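Local coordinates for Ketoacyl_synth_N domain-containing protein (Photorhabdus luminescens subsp. laumondii, PDB 6SMO), which probably takes part in ketoacyl synthase-type polyketide assembly, pairing with a PKS ketosynthase chain and contributing to the pocket of a bound polyketide, at residues G11-D16 against V77-K82; D92-G97 against G147-S152; G162-G167 against F247-A252; G184-L189 against E220-L225. One frame throughout, in Å; residues are numbered along the deposited sequence.

Interaction 1 of 4, residues G11-D16 against V77-K82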
loop_
_atom_site.group_PDB
_atom_site.type_symbol
_atom_site.label_atom_id
_atom_site.label_comp_id
_atom_site.label_asym_id
_atom_site.label_seq_id
_atom_site.Cartn_x
_atom_site.Cartn_y
_atom_site.Cartn_z
ATOM N N GLY C 11 14.592 -16.085 5.560
ATOM C CA GLY C 11 15.737 -15.156 5.540
ATOM C C GLY C 11 15.439 -13.920 6.368
ATOM O O GLY C 11 14.289 -13.441 6.318
ATOM N N ALA C 12 16.400 -13.473 7.178
ATOM C CA ALA C 12 16.262 -12.271 8.028
ATOM C C ALA C 12 17.632 -11.634 8.241
ATOM O O ALA C 12 18.604 -12.341 8.133
ATOM C CB ALA C 12 15.700 -12.681 9.351
ATOM N N ILE C 13 17.685 -10.334 8.515
ATOM C CA ILE C 13 18.960 -9.635 8.858
ATOM C C ILE C 13 18.676 -8.792 10.099
ATOM O O ILE C 13 17.606 -8.254 10.191
ATOM C CB ILE C 13 19.516 -8.807 7.690
ATOM C CG1 ILE C 13 18.536 -7.737 7.215
ATOM C CG2 ILE C 13 19.936 -9.699 6.548
ATOM C CD1 ILE C 13 19.149 -6.760 6.263
ATOM N N HIS C 14 19.616 -8.696 11.028
ATOM C CA HIS C 14 19.338 -7.964 12.287
ATOM C C HIS C 14 20.654 -7.487 12.897
ATOM O O HIS C 14 21.680 -7.971 12.477
ATOM C CB HIS C 14 18.584 -8.930 13.197
ATOM C CG HIS C 14 18.036 -8.366 14.457
ATOM N ND1 HIS C 14 18.543 -8.685 15.676
ATOM C CD2 HIS C 14 17.009 -7.546 14.699
ATOM C CE1 HIS C 14 17.877 -8.070 16.610
ATOM N NE2 HIS C 14 16.936 -7.381 16.040
ATOM N N PRO C 15 20.661 -6.551 13.863
ATOM C CA PRO C 15 21.879 -6.125 14.524
ATOM C C PRO C 15 22.594 -7.323 15.155
ATOM O O PRO C 15 23.768 -7.295 15.258
ATOM C CB PRO C 15 21.312 -5.265 15.648
ATOM C CG PRO C 15 20.153 -4.602 15.017
ATOM C CD PRO C 15 19.525 -5.731 14.247
ATOM N N ASP C 16 21.837 -8.274 15.675
ATOM C CA ASP C 16 22.381 -9.539 16.218
ATOM C C ASP C 16 22.899 -10.451 15.096
ATOM O O ASP C 16 23.696 -11.310 15.399
ATOM C CB ASP C 16 21.417 -10.176 17.215
ATOM C CG ASP C 16 21.324 -9.456 18.549
ATOM O OD1 ASP C 16 22.057 -8.504 18.756
ATOM O OD2 ASP C 16 20.517 -9.870 19.371
ATOM N N VAL C 77 14.707 -11.484 1.191
ATOM C CA VAL C 77 13.958 -12.324 0.207
ATOM C C VAL C 77 14.945 -13.252 -0.516
ATOM O O VAL C 77 14.603 -14.438 -0.698
ATOM C CB VAL C 77 13.156 -11.456 -0.783
ATOM C CG1 VAL C 77 12.729 -12.229 -2.023
ATOM C CG2 VAL C 77 11.946 -10.822 -0.113
ATOM N N GLU C 78 16.116 -12.735 -0.907
ATOM C CA GLU C 78 17.156 -13.494 -1.656
ATOM C C GLU C 78 17.662 -14.657 -0.792
ATOM O O GLU C 78 17.797 -15.770 -1.337
ATOM C CB GLU C 78 18.303 -12.573 -2.083
ATOM C CG GLU C 78 19.373 -13.269 -2.912
ATOM C CD GLU C 78 18.868 -13.991 -4.152
ATOM O OE1 GLU C 78 18.171 -13.353 -4.966
ATOM O OE2 GLU C 78 19.169 -15.195 -4.297
ATOM N N MET C 79 17.924 -14.406 0.496
ATOM C CA MET C 79 18.381 -15.427 1.482
ATOM C C MET C 79 17.301 -16.505 1.647
ATOM O O MET C 79 17.665 -17.697 1.695
ATOM C CB MET C 79 18.675 -14.792 2.845
ATOM C CG MET C 79 19.957 -13.981 2.872
ATOM S SD MET C 79 20.119 -12.972 4.367
ATOM C CE MET C 79 21.555 -11.989 3.938
ATOM N N ALA C 80 16.030 -16.094 1.724
ATOM C CA ALA C 80 14.853 -16.973 1.933
ATOM C C ALA C 80 14.644 -17.882 0.712
ATOM O O ALA C 80 14.374 -19.082 0.916
ATOM C CB ALA C 80 13.631 -16.135 2.218
ATOM N N LEU C 81 14.763 -17.333 -0.501
ATOM C CA LEU C 81 14.587 -18.078 -1.780
ATOM C C LEU C 81 15.736 -19.077 -1.970
ATOM O O LEU C 81 15.486 -20.149 -2.557
ATOM C CB LEU C 81 14.520 -17.093 -2.953
ATOM C CG LEU C 81 13.198 -16.344 -3.119
ATOM C CD1 LEU C 81 13.335 -15.227 -4.141
ATOM C CD2 LEU C 81 12.075 -17.291 -3.518
ATOM N N LYS C 82 16.943 -18.738 -1.504
ATOM C CA LYS C 82 18.157 -19.590 -1.633
ATOM C C LYS C 82 18.019 -20.807 -0.708
ATOM O O LYS C 82 18.447 -21.905 -1.114
ATOM C CB LYS C 82 19.428 -18.797 -1.309
ATOM C CG LYS C 82 20.641 -19.154 -2.159
ATOM C CD LYS C 82 20.586 -18.558 -3.551
ATOM C CE LYS C 82 21.758 -18.961 -4.421
ATOM N NZ LYS C 82 21.751 -18.237 -5.714
#

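Interaction 2 of 4, residues D92-G97 against G147-S152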
loop_
_atom_site.group_PDB
_atom_site.type_symbol
_atom_site.label_atom_id
_atom_site.label_comp_id
_atom_site.label_asym_id
_atom_site.label_seq_id
_atom_site.Cartn_x
_atom_site.Cartn_y
_atom_site.Cartn_z
ATOM N N ASP C 92 6.322 -20.325 -12.717
ATOM C CA ASP C 92 5.346 -19.499 -13.476
ATOM C C ASP C 92 5.150 -18.180 -12.730
ATOM O O ASP C 92 4.724 -18.185 -11.577
ATOM C CB ASP C 92 4.019 -20.244 -13.655
ATOM C CG ASP C 92 3.071 -19.610 -14.659
ATOM O OD1 ASP C 92 3.542 -19.202 -15.739
ATOM O OD2 ASP C 92 1.863 -19.537 -14.357
ATOM N N PRO C 93 5.448 -17.014 -13.353
ATOM C CA PRO C 93 5.379 -15.728 -12.654
ATOM C C PRO C 93 3.966 -15.337 -12.188
ATOM O O PRO C 93 3.864 -14.587 -11.234
ATOM C CB PRO C 93 5.902 -14.718 -13.689
ATOM C CG PRO C 93 5.666 -15.386 -15.027
ATOM C CD PRO C 93 5.856 -16.864 -14.760
ATOM N N ASN C 94 2.926 -15.859 -12.851
ATOM C CA ASN C 94 1.496 -15.546 -12.572
ATOM C C ASN C 94 1.028 -16.244 -11.288
ATOM O O ASN C 94 -0.055 -15.871 -10.795
ATOM C CB ASN C 94 0.589 -15.935 -13.744
ATOM C CG ASN C 94 0.861 -15.144 -15.007
ATOM O OD1 ASN C 94 1.683 -14.230 -15.012
ATOM N ND2 ASN C 94 0.171 -15.486 -16.083
ATOM N N ARG C 95 1.793 -17.218 -10.774
ATOM C CA ARG C 95 1.426 -18.041 -9.588
ATOM C C ARG C 95 2.376 -17.759 -8.413
ATOM O O ARG C 95 2.494 -18.641 -7.537
ATOM C CB ARG C 95 1.454 -19.530 -9.953
ATOM C CG ARG C 95 0.560 -19.913 -11.125
ATOM C CD ARG C 95 -0.901 -19.552 -10.924
ATOM N NE ARG C 95 -1.470 -20.130 -9.712
ATOM C CZ ARG C 95 -2.697 -19.890 -9.256
ATOM N NH1 ARG C 95 -3.506 -19.068 -9.906
ATOM N NH2 ARG C 95 -3.112 -20.472 -8.145
ATOM N N VAL C 96 3.015 -16.584 -8.382
ATOM C CA VAL C 96 3.913 -16.148 -7.267
ATOM C C VAL C 96 3.587 -14.693 -6.911
ATOM O O VAL C 96 3.620 -13.842 -7.822
ATOM C CB VAL C 96 5.406 -16.306 -7.621
ATOM C CG1 VAL C 96 6.293 -16.013 -6.419
ATOM C CG2 VAL C 96 5.719 -17.682 -8.188
ATOM N N GLY C 97 3.290 -14.430 -5.632
ATOM C CA GLY C 97 2.969 -13.091 -5.100
ATOM C C GLY C 97 3.965 -12.651 -4.040
ATOM O O GLY C 97 4.804 -13.481 -3.633
ATOM N N GLY C 147 10.163 -10.903 -11.240
ATOM C CA GLY C 147 9.111 -10.956 -12.276
ATOM C C GLY C 147 7.808 -11.547 -11.759
ATOM O O GLY C 147 6.958 -11.904 -12.599
ATOM N N PHE C 148 7.641 -11.638 -10.433
ATOM C CA PHE C 148 6.447 -12.222 -9.762
ATOM C C PHE C 148 5.230 -11.327 -10.036
ATOM O O PHE C 148 5.317 -10.105 -9.791
ATOM C CB PHE C 148 6.698 -12.400 -8.261
ATOM C CG PHE C 148 7.847 -13.309 -7.896
ATOM C CD1 PHE C 148 8.163 -14.420 -8.666
ATOM C CD2 PHE C 148 8.600 -13.066 -6.757
ATOM C CE1 PHE C 148 9.217 -15.252 -8.317
ATOM C CE2 PHE C 148 9.651 -13.900 -6.407
ATOM C CZ PHE C 148 9.957 -14.993 -7.186
ATOM N N SER C 149 4.134 -11.925 -10.523
ATOM C CA SER C 149 2.982 -11.222 -11.152
ATOM C C SER C 149 1.653 -11.486 -10.427
ATOM O O SER C 149 0.662 -10.834 -10.809
ATOM C CB SER C 149 2.883 -11.591 -12.610
ATOM O OG SER C 149 4.018 -11.127 -13.325
ATOM N N ALA C 150 1.611 -12.379 -9.430
ATOM C CA ALA C 150 0.369 -12.747 -8.702
ATOM C C ALA C 150 0.029 -11.678 -7.657
ATOM O O ALA C 150 0.881 -10.804 -7.395
ATOM C CB ALA C 150 0.503 -14.104 -8.057
ATOM N N GLN C 151 -1.178 -11.769 -7.085
ATOM C CA GLN C 151 -1.718 -10.857 -6.039
ATOM C C GLN C 151 -0.606 -10.508 -5.043
ATOM O O GLN C 151 -0.029 -11.442 -4.458
ATOM C CB GLN C 151 -2.906 -11.519 -5.336
ATOM C CG GLN C 151 -3.605 -10.626 -4.319
ATOM C CD GLN C 151 -4.863 -11.264 -3.782
ATOM O OE1 GLN C 151 -5.794 -11.566 -4.525
ATOM N NE2 GLN C 151 -4.897 -11.475 -2.477
ATOM N N SER C 152 -0.319 -9.213 -4.873
ATOM C CA SER C 152 0.776 -8.678 -4.022
ATOM C C SER C 152 0.287 -7.441 -3.260
ATOM O O SER C 152 -0.073 -6.448 -3.923
ATOM C CB SER C 152 1.992 -8.366 -4.855
ATOM O OG SER C 152 2.545 -9.552 -5.406
#

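Interaction 3 of 4, residues G162-G167 against F247-A252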
loop_
_atom_site.group_PDB
_atom_site.type_symbol
_atom_site.label_atom_id
_atom_site.label_comp_id
_atom_site.label_asym_id
_atom_site.label_seq_id
_atom_site.Cartn_x
_atom_site.Cartn_y
_atom_site.Cartn_z
ATOM N N GLY C 162 3.334 -6.701 9.422
ATOM C CA GLY C 162 4.001 -7.930 8.949
ATOM C C GLY C 162 3.282 -9.186 9.410
ATOM O O GLY C 162 3.337 -10.195 8.681
ATOM N N MET C 163 2.634 -9.133 10.578
ATOM C CA MET C 163 1.877 -10.267 11.176
ATOM C C MET C 163 0.658 -10.579 10.297
ATOM O O MET C 163 0.338 -11.773 10.134
ATOM C CB MET C 163 1.416 -9.936 12.599
ATOM C CG MET C 163 1.242 -11.159 13.479
ATOM S SD MET C 163 2.826 -11.846 14.031
ATOM C CE MET C 163 2.255 -13.232 15.014
ATOM N N GLN C 164 0.011 -9.540 9.756
ATOM C CA GLN C 164 -1.134 -9.657 8.813
ATOM C C GLN C 164 -0.623 -10.130 7.444
ATOM O O GLN C 164 -1.323 -10.942 6.807
ATOM C CB GLN C 164 -1.879 -8.324 8.700
ATOM C CG GLN C 164 -2.718 -7.992 9.928
ATOM C CD GLN C 164 -3.439 -6.671 9.818
ATOM O OE1 GLN C 164 -3.051 -5.785 9.059
ATOM N NE2 GLN C 164 -4.504 -6.525 10.589
ATOM N N ALA C 165 0.551 -9.646 7.022
ATOM C CA ALA C 165 1.179 -9.939 5.711
ATOM C C ALA C 165 1.341 -11.454 5.523
ATOM O O ALA C 165 1.001 -11.944 4.430
ATOM C CB ALA C 165 2.503 -9.223 5.594
ATOM N N ILE C 166 1.825 -12.164 6.549
ATOM C CA ILE C 166 2.054 -13.643 6.516
ATOM C C ILE C 166 0.694 -14.351 6.482
ATOM O O ILE C 166 0.542 -15.302 5.689
ATOM C CB ILE C 166 2.909 -14.116 7.712
ATOM C CG1 ILE C 166 4.260 -13.398 7.786
ATOM C CG2 ILE C 166 3.091 -15.628 7.676
ATOM C CD1 ILE C 166 4.918 -13.474 9.145
ATOM N N GLY C 167 -0.246 -13.903 7.321
ATOM C CA GLY C 167 -1.574 -14.520 7.507
ATOM C C GLY C 167 -2.413 -14.504 6.239
ATOM O O GLY C 167 -3.021 -15.548 5.929
ATOM N N PHE C 247 -4.194 -18.759 11.674
ATOM C CA PHE C 247 -3.968 -17.290 11.679
ATOM C C PHE C 247 -5.135 -16.599 12.394
ATOM O O PHE C 247 -6.302 -16.956 12.133
ATOM C CB PHE C 247 -3.802 -16.762 10.252
ATOM C CG PHE C 247 -3.751 -15.259 10.141
ATOM C CD1 PHE C 247 -2.839 -14.526 10.886
ATOM C CD2 PHE C 247 -4.609 -14.576 9.293
ATOM C CE1 PHE C 247 -2.791 -13.142 10.788
ATOM C CE2 PHE C 247 -4.558 -13.193 9.194
ATOM C CZ PHE C 247 -3.647 -12.480 9.940
ATOM N N VAL C 248 -4.815 -15.636 13.265
ATOM C CA VAL C 248 -5.785 -14.850 14.084
ATOM C C VAL C 248 -5.537 -13.360 13.821
ATOM O O VAL C 248 -4.365 -12.942 13.875
ATOM C CB VAL C 248 -5.649 -15.204 15.577
ATOM C CG1 VAL C 248 -6.324 -14.188 16.486
ATOM C CG2 VAL C 248 -6.171 -16.603 15.867
ATOM N N ASP C 249 -6.603 -12.601 13.540
ATOM C CA ASP C 249 -6.551 -11.142 13.251
ATOM C C ASP C 249 -7.841 -10.490 13.762
ATOM O O ASP C 249 -8.848 -10.515 13.027
ATOM C CB ASP C 249 -6.331 -10.885 11.757
ATOM C CG ASP C 249 -6.033 -9.435 11.404
ATOM O OD1 ASP C 249 -5.707 -8.658 12.325
ATOM O OD2 ASP C 249 -6.125 -9.096 10.208
ATOM N N TYR C 250 -7.801 -9.939 14.980
ATOM C CA TYR C 250 -8.948 -9.278 15.659
ATOM C C TYR C 250 -8.496 -7.938 16.248
ATOM O O TYR C 250 -7.291 -7.617 16.190
ATOM C CB TYR C 250 -9.534 -10.200 16.732
ATOM C CG TYR C 250 -10.257 -11.404 16.185
ATOM C CD1 TYR C 250 -11.600 -11.351 15.853
ATOM C CD2 TYR C 250 -9.590 -12.603 15.988
ATOM C CE1 TYR C 250 -12.266 -12.456 15.345
ATOM C CE2 TYR C 250 -10.238 -13.718 15.481
ATOM C CZ TYR C 250 -11.581 -13.645 15.159
ATOM O OH TYR C 250 -12.225 -14.739 14.659
ATOM N N PHE C 251 -9.455 -7.179 16.786
ATOM C CA PHE C 251 -9.264 -5.840 17.400
ATOM C C PHE C 251 -10.015 -5.781 18.734
ATOM O O PHE C 251 -11.002 -6.524 18.907
ATOM C CB PHE C 251 -9.741 -4.745 16.442
ATOM C CG PHE C 251 -9.259 -3.359 16.789
ATOM C CD1 PHE C 251 -7.989 -2.939 16.424
ATOM C CD2 PHE C 251 -10.072 -2.476 17.482
ATOM C CE1 PHE C 251 -7.544 -1.665 16.744
ATOM C CE2 PHE C 251 -9.625 -1.203 17.802
ATOM C CZ PHE C 251 -8.362 -0.800 17.433
ATOM N N ALA C 252 -9.548 -4.922 19.645
ATOM C CA ALA C 252 -10.128 -4.684 20.988
ATOM C C ALA C 252 -10.258 -3.180 21.222
ATOM O O ALA C 252 -9.275 -2.521 21.553
ATOM C CB ALA C 252 -9.263 -5.336 22.039
#

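Interaction 4 of 4, residues G184-L189 against E220-L225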
loop_
_atom_site.group_PDB
_atom_site.type_symbol
_atom_site.label_atom_id
_atom_site.label_comp_id
_atom_site.label_asym_id
_atom_site.label_seq_id
_atom_site.Cartn_x
_atom_site.Cartn_y
_atom_site.Cartn_z
ATOM N N GLY C 184 6.542 -11.275 4.408
ATOM C CA GLY C 184 7.476 -10.772 5.432
ATOM C C GLY C 184 7.292 -9.290 5.700
ATOM O O GLY C 184 6.203 -8.761 5.397
ATOM N N ALA C 185 8.328 -8.645 6.247
ATOM C CA ALA C 185 8.326 -7.222 6.657
ATOM C C ALA C 185 9.754 -6.664 6.637
ATOM O O ALA C 185 10.709 -7.463 6.584
ATOM C CB ALA C 185 7.704 -7.093 8.025
ATOM N N SER C 186 9.876 -5.335 6.677
ATOM C CA SER C 186 11.161 -4.590 6.709
ATOM C C SER C 186 10.937 -3.191 7.293
ATOM O O SER C 186 9.847 -2.627 7.073
ATOM C CB SER C 186 11.776 -4.517 5.335
ATOM O OG SER C 186 13.028 -3.850 5.379
ATOM N N GLU C 187 11.961 -2.654 7.955
ATOM C CA GLU C 187 11.907 -1.304 8.566
ATOM C C GLU C 187 13.308 -0.683 8.610
ATOM O O GLU C 187 14.273 -1.401 8.861
ATOM C CB GLU C 187 11.434 -1.393 10.016
ATOM C CG GLU C 187 9.968 -1.728 10.196
ATOM C CD GLU C 187 8.971 -0.655 9.813
ATOM O OE1 GLU C 187 7.784 -0.954 9.787
ATOM O OE2 GLU C 187 9.391 0.466 9.537
ATOM N N HIS C 188 13.377 0.620 8.353
ATOM C CA HIS C 188 14.583 1.477 8.510
ATOM C C HIS C 188 14.232 2.649 9.435
ATOM O O HIS C 188 13.403 3.489 9.028
ATOM C CB HIS C 188 15.091 1.952 7.143
ATOM C CG HIS C 188 16.312 2.807 7.227
ATOM N ND1 HIS C 188 17.578 2.275 7.376
ATOM C CD2 HIS C 188 16.466 4.148 7.189
ATOM C CE1 HIS C 188 18.460 3.253 7.424
ATOM N NE2 HIS C 188 17.803 4.412 7.311
ATOM N N LEU C 189 14.839 2.696 10.627
ATOM C CA LEU C 189 14.494 3.653 11.714
ATOM C C LEU C 189 15.673 4.594 12.006
ATOM O O LEU C 189 15.566 5.369 12.978
ATOM C CB LEU C 189 14.120 2.858 12.970
ATOM C CG LEU C 189 13.069 1.762 12.787
ATOM C CD1 LEU C 189 12.906 0.956 14.065
ATOM C CD2 LEU C 189 11.732 2.345 12.354
ATOM N N GLU C 220 16.427 -2.054 13.637
ATOM C CA GLU C 220 15.943 -2.058 12.236
ATOM C C GLU C 220 16.369 -3.365 11.568
ATOM O O GLU C 220 17.089 -4.148 12.177
ATOM C CB GLU C 220 16.509 -0.860 11.480
ATOM C CG GLU C 220 18.019 -0.866 11.376
ATOM C CD GLU C 220 18.575 0.338 10.645
ATOM O OE1 GLU C 220 19.726 0.286 10.182
ATOM O OE2 GLU C 220 17.864 1.340 10.564
ATOM N N GLY C 221 15.903 -3.584 10.349
ATOM C CA GLY C 221 16.251 -4.788 9.570
ATOM C C GLY C 221 15.063 -5.311 8.786
ATOM O O GLY C 221 14.177 -4.502 8.443
ATOM N N ALA C 222 15.041 -6.618 8.516
ATOM C CA ALA C 222 14.003 -7.296 7.705
ATOM C C ALA C 222 13.950 -8.789 8.045
ATOM O O ALA C 222 14.964 -9.334 8.524
ATOM C CB ALA C 222 14.279 -7.076 6.238
ATOM N N ALA C 223 12.793 -9.408 7.800
ATOM C CA ALA C 223 12.521 -10.850 7.991
ATOM C C ALA C 223 11.462 -11.285 6.973
ATOM O O ALA C 223 10.417 -10.611 6.893
ATOM C CB ALA C 223 12.069 -11.103 9.409
ATOM N N PHE C 224 11.737 -12.350 6.213
ATOM C CA PHE C 224 10.850 -12.883 5.146
ATOM C C PHE C 224 10.790 -14.412 5.226
ATOM O O PHE C 224 11.786 -15.046 5.634
ATOM C CB PHE C 224 11.321 -12.412 3.768
ATOM C CG PHE C 224 10.766 -11.075 3.344
ATOM C CD1 PHE C 224 11.379 -9.893 3.733
ATOM C CD2 PHE C 224 9.623 -10.999 2.562
ATOM C CE1 PHE C 224 10.864 -8.667 3.346
ATOM C CE2 PHE C 224 9.109 -9.770 2.176
ATOM C CZ PHE C 224 9.730 -8.607 2.568
ATOM N N LEU C 225 9.636 -14.970 4.844
ATOM C CA LEU C 225 9.372 -16.430 4.750
ATOM C C LEU C 225 8.925 -16.757 3.321
ATOM O O LEU C 225 8.254 -15.905 2.704
ATOM C CB LEU C 225 8.285 -16.817 5.759
ATOM C CG LEU C 225 8.621 -16.575 7.230
ATOM C CD1 LEU C 225 8.169 -15.192 7.679
ATOM C CD2 LEU C 225 7.989 -17.643 8.111
#

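Interaction 1 of 4, residues G11-D16 against V77-K82
Met79 of helix 68-84 lays its thioether beside the methyl branch CG2 of Ile13, at the end of strand 5-13, with CE 3.8 Å from Ile13 CG2. SD lies almost as near to that methyl, so the last two atoms of the methionine share one apolar partner. The two side chains cross at about a right angle. Met79 CG stands beside its own backbone N, anti to the carbonyl carbon (chi1 -74°), and the chain runs on extended from there. In Ile13 the short branch CG2 makes the contact, while CG1 occupies the crowded position between backbone N and carbonyl carbon (chi1 59°). Nearer the helix, the backbone of Gly11 meets the CB atoms of Met79 and Ala80. Ala80 CB is 3.5 Å from Gly11 N, and Met79 CB is 4.0 Å from Gly11 CA. With no side chain at Gly11, the main chains come close: Gly11 CA and Ala80 CA are 4.1 Å apart. The short axes approach to 6.4 Å and run more nearly antiparallel than crosswise, at 147°. This is a helix packed on the outer face of a sheet strand in the layered alpha/beta architecture of the thiolase fold; helix 161-175 lies on the other face. Ala80 and Val77 also touch the neighbouring strand 218-229, Leu49 and Phe52 pack against Ile13, and Tyr57 against Met79. Cohesion between helix and strand here rests on van der Waals packing of side chains and backbone, without hydrogen bonds across the two segments; the strand's backbone bonds instead to its neighbour 218-229, within the sheet.

Interaction 2 of 4, residues D92-G97 against G147-S152
Val96 and Phe148 join the start of strand 96-101 to the loop that follows helix 137-146, in the thiolase-fold domain and against the partner subunit. Two backbone hydrogen bonds tie the loop to the 3-10 turn at Pro93 and to the first strand residue, Val96: Ser149 N gives to Pro93 O at 2.8 Å, and Ala150 N gives to Val96 O at 3.0 Å. Both donors stand above the plane of the carbonyl they meet, by 37° and 43°. Ser149 OG turns back within its own segment to Gly147 O, 3.1 Å away. The apolar part is a CH-pi contact: Val96 CG1 sits over the centre of the Phe148 ring, 3.4 Å from its centroid and 15° off the normal. That methyl is anti to the backbone N of Val96, and Phe148 also meets the ring of Tyr146 with planes nearly parallel. Ala150 CB packs on the main chain of the first segment, 3.3 Å from Asn94 O, while Pro93 CB rests near Gly147 O. Around the contact, Arg95 forms a salt bridge with Glu179 and Gln151 bonds to Tyr99 OH. Asn293 of the PKS ketosynthase chain donates to Phe148 O and to Ser152 OG, which is also bonded to Ile98 N; this places the loop in the interface with that chain. Farther along, Gly97 CA makes a CA-H...O contact with Gln151 O, the two heavy atoms 3.5 Å apart.

Interaction 3 of 4, residues G162-G167 against F247-A252
The Phe247 ring carries Gly167 CA over the centre of one face, 3.4 Å from the centroid and only 7° off the normal, a CH-pi contact made to bare backbone. Met163 O, 3.5 Å from Phe247 CE1, and Gln164 CA approach the same ring obliquely, and Tyr168 meets it edge-to-face. The other flat pair is the Gln164 amide and the Asp249 carboxylate, whose planes are 69° apart on side chains that cross at about a right angle. Gln164 NE2 donates to Asp249 OD1 at 3.0 Å in a nearly straight bond of 169°; OD1 is met on its syn side and lies close to the amide plane. Helix 161-175 belongs to the central helical layer of the thiolase fold: Ile166 faces strand 218-229, whereas Met163 touches strand 362-369, the neighbour of strand 242-251 on the other side. The axes of the helix segment and strand 247-251 stay 8.9 Å apart. Gln164 NE2 also bonds to Val184 O of the PKS ketosynthase chain, and its OE1 is held by Thr157 OG1. Asp249 OD2 is bound by Tyr168 OH and by Ser183 OG of that same partner chain, neutral partners that would help to stabilise a negative charge.

Interaction 4 of 4, residues G184-L189 against E220-L225
Glu220, with the largest share of surface buried here, packs at the end of the strand pair where chain 184-189 leaves the sheet. Its CG occupies the position between backbone N and carbonyl carbon (chi1 62°), and the extended chain beyond runs side by side with His188. OE2 accepts a weak bond from Leu189 N at 3.3 Å and is also bound by Ser190 OG. Gly184 and Phe224 form the other end, a non-hydrogen-bonded pair. Gly184 CA lies over one face of the Phe224 ring, offset toward the rim and 3.8 Å from the centroid, with Ala185 N over the same face. Between these ends the strands run antiparallel, and the hydrogen-bonded pairs Ala185-Ala223 and Glu187-Gly221 each make two bonds. Ala185 N to Ala223 O and Glu187 N to Gly221 O both measure 2.9 Å. Ser186 OG is held by Phe69 O, and Glu187 OE1 by Ser315 OG and Cys103 N. In the thiolase-fold sheet, strand 96-101 adjoins strand 180-187 and strand 5-13 adjoins strand 218-229; helix 68-84 covers the face of Ser186 and Phe224, and helix 319-329 packs against Ala223 and Leu225.

Overall arrangement
Interactions 1 and 4 are continuous, their centres about 9 Å apart: Gly11 O and Phe224 N, 2.8 Å apart, probably form a hydrogen bond between neighbouring strands, and Val77 packs on Phe224. Interaction 3 reaches interaction 4 from the sheet's other face, where Ala165 CB lies 3.7 Å from Gly184 O and Ile166 meets Leu225; their centres are about 17 Å apart. Interaction 2 stands about 21 Å from both 1 and 4 (centre to centre), joined through the same sheet. Interactions 2 and 3 both touch the ketosynthase partner, whereas 1 and 4 do not. The polyketide ligand, in a pocket lined by Val129, Ala130, Trp133 and Phe134, lies about 13 Å from the Ser152 side chain.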